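Local coordinates for uncharacterized protein (Leptotrichia buccalis, PDB 3T8K) that is of unknown function but folds as a stack of helical hairpins of the ankyrin-repeat type, a scaffold that commonly binds other proteins, at residues A[105-110]-A[143-148]; A[127-132]-A[166-171]. All coordinates share one frame; numbering follows the deposited sequence.

Interaction 1: residues A[105-110]-A[143-148]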
ATOM      1  N   ALA A 105      -5.549   6.711 -20.466  1.00 30.84           N
ATOM      2  CA  ALA A 105      -6.045   6.465 -19.121  1.00 27.33           C
ATOM      3  C   ALA A 105      -6.569   7.781 -18.542  1.00 28.26           C
ATOM      4  O   ALA A 105      -6.112   8.864 -18.923  1.00 27.13           O
ATOM      5  CB  ALA A 105      -4.963   5.872 -18.238  1.00 30.25           C
ATOM      6  N   ASP A 106      -7.533   7.679 -17.632  1.00 29.77           N
ATOM      7  CA  ASP A 106      -8.226   8.853 -17.094  1.00 30.22           C
ATOM      8  C   ASP A 106      -7.751   9.223 -15.690  1.00 21.74           C
ATOM      9  O   ASP A 106      -8.040   8.524 -14.717  1.00 24.51           O
ATOM     10  CB  ASP A 106      -9.734   8.593 -17.086  1.00 36.57           C
ATOM     11  CG  ASP A 106     -10.521   9.720 -16.448  1.00 41.70           C
ATOM     12  OD1 ASP A 106     -10.032  10.872 -16.444  1.00 40.77           O
ATOM     13  OD2 ASP A 106     -11.638   9.449 -15.963  1.00 44.66           O
ATOM     14  N   ILE A 107      -7.032  10.338 -15.583  1.00 23.93           N
ATOM     15  CA  ILE A 107      -6.480  10.751 -14.299  1.00 27.45           C
ATOM     16  C   ILE A 107      -7.452  11.636 -13.516  1.00 23.57           C
ATOM     17  O   ILE A 107      -7.203  11.949 -12.350  1.00 24.07           O
ATOM     18  CB  ILE A 107      -5.116  11.477 -14.484  1.00 24.40           C
ATOM     19  CG1 ILE A 107      -4.314  11.469 -13.181  1.00 24.69           C
ATOM     20  CG2 ILE A 107      -5.314  12.898 -15.031  1.00 27.77           C
ATOM     21  CD1 ILE A 107      -2.906  12.005 -13.342  1.00 30.05           C
ATOM     22  N   THR A 108      -8.561  12.030 -14.144  1.00 20.85           N
ATOM     23  CA  THR A 108      -9.515  12.945 -13.490  1.00 23.83           C
ATOM     24  C   THR A 108     -10.493  12.221 -12.568  1.00 25.68           C
ATOM     25  O   THR A 108     -11.071  12.818 -11.667  1.00 29.58           O
ATOM     26  CB  THR A 108     -10.331  13.770 -14.515  1.00 25.14           C
ATOM     27  OG1 THR A 108     -11.232  12.910 -15.224  1.00 27.27           O
ATOM     28  CG2 THR A 108      -9.414  14.457 -15.502  1.00 29.21           C
ATOM     29  N   ALA A 109     -10.690  10.930 -12.805  1.00 24.69           N
ATOM     30  CA  ALA A 109     -11.592  10.147 -11.966  1.00 23.48           C
ATOM     31  C   ALA A 109     -11.076  10.035 -10.540  1.00 22.54           C
ATOM     32  O   ALA A 109      -9.881   9.853 -10.315  1.00 23.28           O
ATOM     33  CB  ALA A 109     -11.787   8.754 -12.570  1.00 29.56           C
ATOM     34  N   LEU A 110     -11.988  10.143  -9.577  1.00 26.67           N
ATOM     35  CA  LEU A 110     -11.644  10.005  -8.174  1.00 27.66           C
ATOM     36  C   LEU A 110     -11.370   8.565  -7.810  1.00 29.30           C
ATOM     37  O   LEU A 110     -11.705   7.649  -8.561  1.00 28.45           O
ATOM     38  CB  LEU A 110     -12.783  10.526  -7.299  1.00 29.74           C
ATOM     39  CG  LEU A 110     -13.066  12.010  -7.505  1.00 29.61           C
ATOM     40  CD1 LEU A 110     -14.054  12.520  -6.463  1.00 33.11           C
ATOM     41  CD2 LEU A 110     -11.767  12.778  -7.452  1.00 29.70           C
ATOM     42  N   SER A 143      -7.185  18.657 -18.329  1.00 26.17           N
ATOM     43  CA  SER A 143      -8.438  19.309 -17.985  1.00 26.66           C
ATOM     44  C   SER A 143      -9.282  18.395 -17.119  1.00 25.10           C
ATOM     45  O   SER A 143      -9.267  17.179 -17.299  1.00 26.32           O
ATOM     46  CB  SER A 143      -9.207  19.642 -19.266  1.00 29.26           C
ATOM     47  OG  SER A 143     -10.488  20.180 -18.980  1.00 34.31           O
ATOM     48  N   GLY A 144     -10.020  18.965 -16.172  1.00 26.89           N
ATOM     49  CA  GLY A 144     -10.971  18.169 -15.407  1.00 25.80           C
ATOM     50  C   GLY A 144     -10.527  17.643 -14.050  1.00 24.66           C
ATOM     51  O   GLY A 144     -11.226  16.829 -13.445  1.00 24.41           O
ATOM     52  N   LEU A 145      -9.380  18.091 -13.549  1.00 23.54           N
ATOM     53  CA  LEU A 145      -8.969  17.682 -12.205  1.00 29.24           C
ATOM     54  C   LEU A 145      -9.981  18.172 -11.166  1.00 29.23           C
ATOM     55  O   LEU A 145     -10.454  19.308 -11.228  1.00 30.07           O
ATOM     56  CB  LEU A 145      -7.565  18.190 -11.868  1.00 27.11           C
ATOM     57  CG  LEU A 145      -6.447  17.726 -12.806  1.00 26.58           C
ATOM     58  CD1 LEU A 145      -5.113  18.367 -12.424  1.00 30.65           C
ATOM     59  CD2 LEU A 145      -6.343  16.214 -12.816  1.00 22.51           C
ATOM     60  N   GLN A 146     -10.316  17.308 -10.216  1.00 26.86           N
ATOM     61  CA  GLN A 146     -11.345  17.616  -9.231  1.00 29.00           C
ATOM     62  C   GLN A 146     -10.686  18.066  -7.935  1.00 29.97           C
ATOM     63  O   GLN A 146     -10.615  17.317  -6.958  1.00 26.41           O
ATOM     64  CB  GLN A 146     -12.239  16.392  -9.007  1.00 33.38           C
ATOM     65  CG  GLN A 146     -12.925  15.915 -10.281  1.00 30.85           C
ATOM     66  CD  GLN A 146     -13.943  14.821 -10.032  1.00 32.41           C
ATOM     67  OE1 GLN A 146     -14.967  15.045  -9.388  1.00 36.14           O
ATOM     68  NE2 GLN A 146     -13.669  13.628 -10.550  1.00 32.39           N
ATOM     69  N   LEU A 147     -10.198  19.300  -7.941  1.00 25.93           N
ATOM     70  CA  LEU A 147      -9.383  19.811  -6.842  1.00 33.75           C
ATOM     71  C   LEU A 147     -10.173  20.416  -5.676  1.00 32.39           C
ATOM     72  O   LEU A 147      -9.607  20.645  -4.609  1.00 30.93           O
ATOM     73  CB  LEU A 147      -8.370  20.844  -7.360  1.00 34.24           C
ATOM     74  CG  LEU A 147      -7.429  20.465  -8.512  1.00 36.12           C
ATOM     75  CD1 LEU A 147      -6.439  21.602  -8.758  1.00 33.54           C
ATOM     76  CD2 LEU A 147      -6.685  19.165  -8.233  1.00 26.44           C
ATOM     77  N   LEU A 148     -11.466  20.667  -5.876  1.00 35.12           N
ATOM     78  CA  LEU A 148     -12.291  21.355  -4.879  1.00 35.80           C
ATOM     79  C   LEU A 148     -13.488  20.519  -4.465  1.00 37.72           C
ATOM     80  O   LEU A 148     -14.518  21.045  -4.045  1.00 44.01           O
ATOM     81  CB  LEU A 148     -12.773  22.702  -5.423  1.00 31.74           C
ATOM     82  CG  LEU A 148     -11.633  23.674  -5.694  1.00 30.54           C
ATOM     83  CD1 LEU A 148     -12.157  24.942  -6.372  1.00 31.57           C
ATOM     84  CD2 LEU A 148     -10.908  23.993  -4.401  1.00 33.82           C
TER
HETATM   85  O   HOH W   1      -9.463  14.515 -10.356  1.00 20.97           O
HETATM   86  O   HOH W   2     -15.016  10.543 -10.159  1.00 33.71           O
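Segments 105-110 and 143-148, two loops of an ankyrin-type hairpin stack, run side by side with their touching parts 22° apart in direction and with the CA atoms of Thr108 and Leu145 nearest each other. The direct polar link is made by Gln146, whose chain, extended beyond CG, brings its amide to the carbonyl of Thr108. Its NE2 donates to Thr108 O at 2.9 Å in a nearly straight bond (163°); the acceptor lies close to the amide plane, whereas NE2 sits above the carbonyl plane. Thr108 O also accepts from water 1, which links it to the backbone N of the same Gln146. Water 2 accepts from Leu110 N and, weakly, from Gln146 NE2. Leu110 covers the Gln146 amide, crossing it obliquely with its CG 3.5 Å from Gln146 NE2. Within the first loop, Asp106 OD1 closes an Asx turn: Thr108 N reaches it from above the carboxylate plane at 3.0 Å, and Thr108 OG1 donates to its syn lone pair at 2.7 Å. The second bond fixes the Thr108 rotamer (chi1 69°) and leaves CG2 facing the other loop, 3.3 Å from Ser143 O, with CB close to Gly144 O. Gly144 has a positive phi, at which a CB would be jammed against Ser143 O; its approach to Thr108 CG2 would be tight as well. The apolar pair is Ile107 CG2 and Leu145 CD2, 4.1 Å apart. Around the contact, Ile107 and Leu145 both rest on Ile139 of helix 129-140, and Ile107 also reaches Phe79 and Phe83 of helix 79-85. Asp106 OD2 forms a salt bridge with Arg71 from the preceding part of the stack, and Leu147 packs on Met173 and Tyr176 of helix 167-180.

Interaction 2: residues A[127-132]-A[166-171]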
ATOM      1  N   VAL A 127      10.530  13.360  -1.614  1.00 52.73           N
ATOM      2  CA  VAL A 127      11.509  13.756  -2.617  1.00 50.65           C
ATOM      3  C   VAL A 127      11.391  15.253  -2.852  1.00 47.29           C
ATOM      4  O   VAL A 127      10.302  15.825  -2.744  1.00 44.24           O
ATOM      5  CB  VAL A 127      11.313  13.019  -3.950  1.00 48.38           C
ATOM      6  CG1 VAL A 127      11.315  11.517  -3.734  1.00 48.98           C
ATOM      7  CG2 VAL A 127      10.030  13.458  -4.602  1.00 42.67           C
ATOM      8  N   ASP A 128      12.517  15.888  -3.161  1.00 43.79           N
ATOM      9  CA  ASP A 128      12.519  17.321  -3.412  1.00 43.90           C
ATOM     10  C   ASP A 128      11.560  17.660  -4.552  1.00 43.10           C
ATOM     11  O   ASP A 128      11.542  16.991  -5.587  1.00 41.32           O
ATOM     12  CB  ASP A 128      13.929  17.813  -3.732  1.00 49.00           C
ATOM     13  CG  ASP A 128      14.054  19.312  -3.617  1.00 60.44           C
ATOM     14  OD1 ASP A 128      14.357  19.792  -2.502  1.00 63.12           O
ATOM     15  OD2 ASP A 128      13.837  20.011  -4.632  1.00 64.63           O
ATOM     16  N   GLU A 129      10.759  18.696  -4.353  1.00 44.12           N
ATOM     17  CA  GLU A 129       9.756  19.075  -5.337  1.00 38.84           C
ATOM     18  C   GLU A 129      10.340  19.409  -6.706  1.00 39.51           C
ATOM     19  O   GLU A 129       9.673  19.243  -7.726  1.00 41.20           O
ATOM     20  CB  GLU A 129       8.929  20.246  -4.823  1.00 41.90           C
ATOM     21  CG  GLU A 129       7.785  19.829  -3.932  1.00 38.16           C
ATOM     22  CD  GLU A 129       6.784  20.943  -3.760  1.00 36.13           C
ATOM     23  OE1 GLU A 129       7.166  22.018  -3.252  1.00 34.38           O
ATOM     24  OE2 GLU A 129       5.619  20.754  -4.157  1.00 33.95           O
ATOM     25  N   ASN A 130      11.577  19.898  -6.731  1.00 36.55           N
ATOM     26  CA  ASN A 130      12.254  20.122  -8.001  1.00 37.39           C
ATOM     27  C   ASN A 130      12.165  18.853  -8.852  1.00 36.19           C
ATOM     28  O   ASN A 130      11.972  18.910 -10.067  1.00 35.00           O
ATOM     29  CB  ASN A 130      13.717  20.508  -7.778  1.00 45.43           C
ATOM     30  CG  ASN A 130      14.365  21.073  -9.028  1.00 60.82           C
ATOM     31  OD1 ASN A 130      13.832  21.992  -9.653  1.00 61.79           O
ATOM     32  ND2 ASN A 130      15.512  20.515  -9.410  1.00 67.52           N
ATOM     33  N   GLU A 131      12.303  17.707  -8.197  1.00 35.54           N
ATOM     34  CA  GLU A 131      12.196  16.420  -8.882  1.00 35.31           C
ATOM     35  C   GLU A 131      10.763  16.094  -9.296  1.00 36.44           C
ATOM     36  O   GLU A 131      10.546  15.304 -10.221  1.00 34.26           O
ATOM     37  CB  GLU A 131      12.768  15.303  -8.010  1.00 42.88           C
ATOM     38  CG  GLU A 131      14.275  15.368  -7.836  1.00 56.71           C
ATOM     39  CD  GLU A 131      14.792  14.350  -6.837  1.00 65.06           C
ATOM     40  OE1 GLU A 131      14.486  13.146  -6.991  1.00 67.30           O
ATOM     41  OE2 GLU A 131      15.504  14.758  -5.894  1.00 70.15           O
HETATM   42  N   MSE A 132       9.790  16.703  -8.620  1.00 33.23           N
HETATM   43  CA  MSE A 132       8.374  16.410  -8.872  1.00 31.50           C
HETATM   44  C   MSE A 132       7.819  17.217 -10.048  1.00 30.28           C
HETATM   45  O   MSE A 132       6.730  16.945 -10.535  1.00 28.25           O
HETATM   46  CB  MSE A 132       7.526  16.717  -7.623  1.00 31.22           C
HETATM   47  CG  MSE A 132       7.896  15.939  -6.361  1.00 32.21           C
HETATM   48 SE   MSE A 132       7.562  14.050  -6.609  0.70 39.45          SE
HETATM   49  CE  MSE A 132       5.638  14.147  -6.853  1.00 35.14           C
ATOM     50  N   LYS A 166       4.569  21.497   0.589  1.00 34.00           N
ATOM     51  CA  LYS A 166       4.735  21.380  -0.858  1.00 29.51           C
ATOM     52  C   LYS A 166       4.321  22.675  -1.556  1.00 29.59           C
ATOM     53  O   LYS A 166       3.314  22.703  -2.259  1.00 30.52           O
ATOM     54  CB  LYS A 166       3.878  20.233  -1.396  1.00 31.70           C
ATOM     55  CG  LYS A 166       4.142  18.884  -0.752  1.00 32.88           C
ATOM     56  CD  LYS A 166       5.545  18.407  -1.057  1.00 36.66           C
ATOM     57  CE  LYS A 166       5.734  16.936  -0.704  1.00 36.52           C
ATOM     58  NZ  LYS A 166       6.927  16.419  -1.421  1.00 36.71           N
ATOM     59  N   PRO A 167       5.096  23.750  -1.366  1.00 31.20           N
ATOM     60  CA  PRO A 167       4.711  25.062  -1.900  1.00 30.95           C
ATOM     61  C   PRO A 167       4.571  25.072  -3.422  1.00 31.97           C
ATOM     62  O   PRO A 167       3.740  25.813  -3.956  1.00 31.62           O
ATOM     63  CB  PRO A 167       5.865  25.971  -1.458  1.00 33.47           C
ATOM     64  CG  PRO A 167       7.015  25.033  -1.214  1.00 36.46           C
ATOM     65  CD  PRO A 167       6.380  23.803  -0.648  1.00 30.46           C
ATOM     66  N   ILE A 168       5.371  24.269  -4.115  1.00 30.23           N
ATOM     67  CA  ILE A 168       5.304  24.245  -5.574  1.00 33.75           C
ATOM     68  C   ILE A 168       3.985  23.635  -6.042  1.00 31.92           C
ATOM     69  O   ILE A 168       3.306  24.183  -6.909  1.00 29.42           O
ATOM     70  CB  ILE A 168       6.500  23.489  -6.203  1.00 33.56           C
ATOM     71  CG1 ILE A 168       7.820  24.140  -5.782  1.00 45.55           C
ATOM     72  CG2 ILE A 168       6.386  23.483  -7.718  1.00 34.30           C
ATOM     73  CD1 ILE A 168       9.048  23.542  -6.445  1.00 47.98           C
ATOM     74  N   ALA A 169       3.614  22.501  -5.459  1.00 30.59           N
ATOM     75  CA  ALA A 169       2.337  21.881  -5.786  1.00 28.28           C
ATOM     76  C   ALA A 169       1.190  22.844  -5.465  1.00 31.21           C
ATOM     77  O   ALA A 169       0.203  22.912  -6.197  1.00 30.21           O
ATOM     78  CB  ALA A 169       2.168  20.577  -5.022  1.00 28.72           C
ATOM     79  N   LEU A 170       1.321  23.589  -4.373  1.00 27.04           N
ATOM     80  CA  LEU A 170       0.242  24.473  -3.942  1.00 25.29           C
ATOM     81  C   LEU A 170       0.049  25.588  -4.957  1.00 22.96           C
ATOM     82  O   LEU A 170      -1.072  25.902  -5.347  1.00 30.69           O
ATOM     83  CB  LEU A 170       0.530  25.072  -2.560  1.00 28.98           C
ATOM     84  CG  LEU A 170      -0.545  26.057  -2.099  1.00 30.32           C
ATOM     85  CD1 LEU A 170      -1.866  25.324  -1.908  1.00 27.73           C
ATOM     86  CD2 LEU A 170      -0.128  26.768  -0.815  1.00 37.89           C
ATOM     87  N   LYS A 171       1.162  26.182  -5.373  1.00 27.63           N
ATOM     88  CA  LYS A 171       1.155  27.252  -6.365  1.00 32.90           C
ATOM     89  C   LYS A 171       0.543  26.771  -7.674  1.00 29.11           C
ATOM     90  O   LYS A 171      -0.279  27.453  -8.280  1.00 27.07           O
ATOM     91  CB  LYS A 171       2.580  27.749  -6.605  1.00 35.57           C
ATOM     92  CG  LYS A 171       2.703  28.838  -7.674  1.00 44.01           C
ATOM     93  CD  LYS A 171       1.660  29.923  -7.484  1.00 50.48           C
ATOM     94  CE  LYS A 171       1.685  30.916  -8.640  1.00 55.83           C
ATOM     95  NZ  LYS A 171       0.471  31.773  -8.633  1.00 56.92           N
TER
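Two helix starts of the ankyrin-like stack, those of helices 129-140 and 167-180, are joined by one carboxylate that accepts from two backbone N-H groups of the second. Glu129 is the tightly packed part: extended beyond CG, it lays its carboxylate across the first turn of the other helix. Ile168 N donates to the syn lone pair of Glu129 OE1 at 3.0 Å, and Ala169 N reaches Glu129 OE2 from above the carboxylate plane, also at 3.0 Å. Buried Lys166 holds the N-cap position, and its CB lies 3.3 Å from Glu129 OE2, which Tyr136 OH also bonds. Lys166 NZ bonds Tyr125 O and stays 5.3 Å from Glu129 OE2. The amide dipoles at this helix end would probably favour the charged carboxylate. An alanine at Glu129 would remove both acceptors and is likely to leave the two backbone N-H groups without these partners and the helix starts less firmly joined. The solvent side is looser: Asp128 and Asn130 are exposed, and Asp128, the N-cap of its own helix, turns away and accepts from Asn130 N. At the border between the two, Ile168 runs antiparallel to Glu129 and brings its CD1 to 3.7 Å from Glu129 CB.

How the interactions relate
Interactions 1 and 2 join successive pairs of neighbours in the stack, with helix 129-140 common to both; their centres are 19 Å apart and their nearest atoms about 7 Å apart without touching. Helix 129-140 runs between them: interaction 2 includes its start, and the loop 143-148 of interaction 1 follows its end. Helix 167-180 likewise begins in interaction 2 and farther along packs against Leu147 of interaction 1. Along the chain the segments alternate. Cys164, which forms an interchain disulfide, lies two residues before segment 166-171 of interaction 2. No active site or ligand has been assigned, so neither contact can be tied to one.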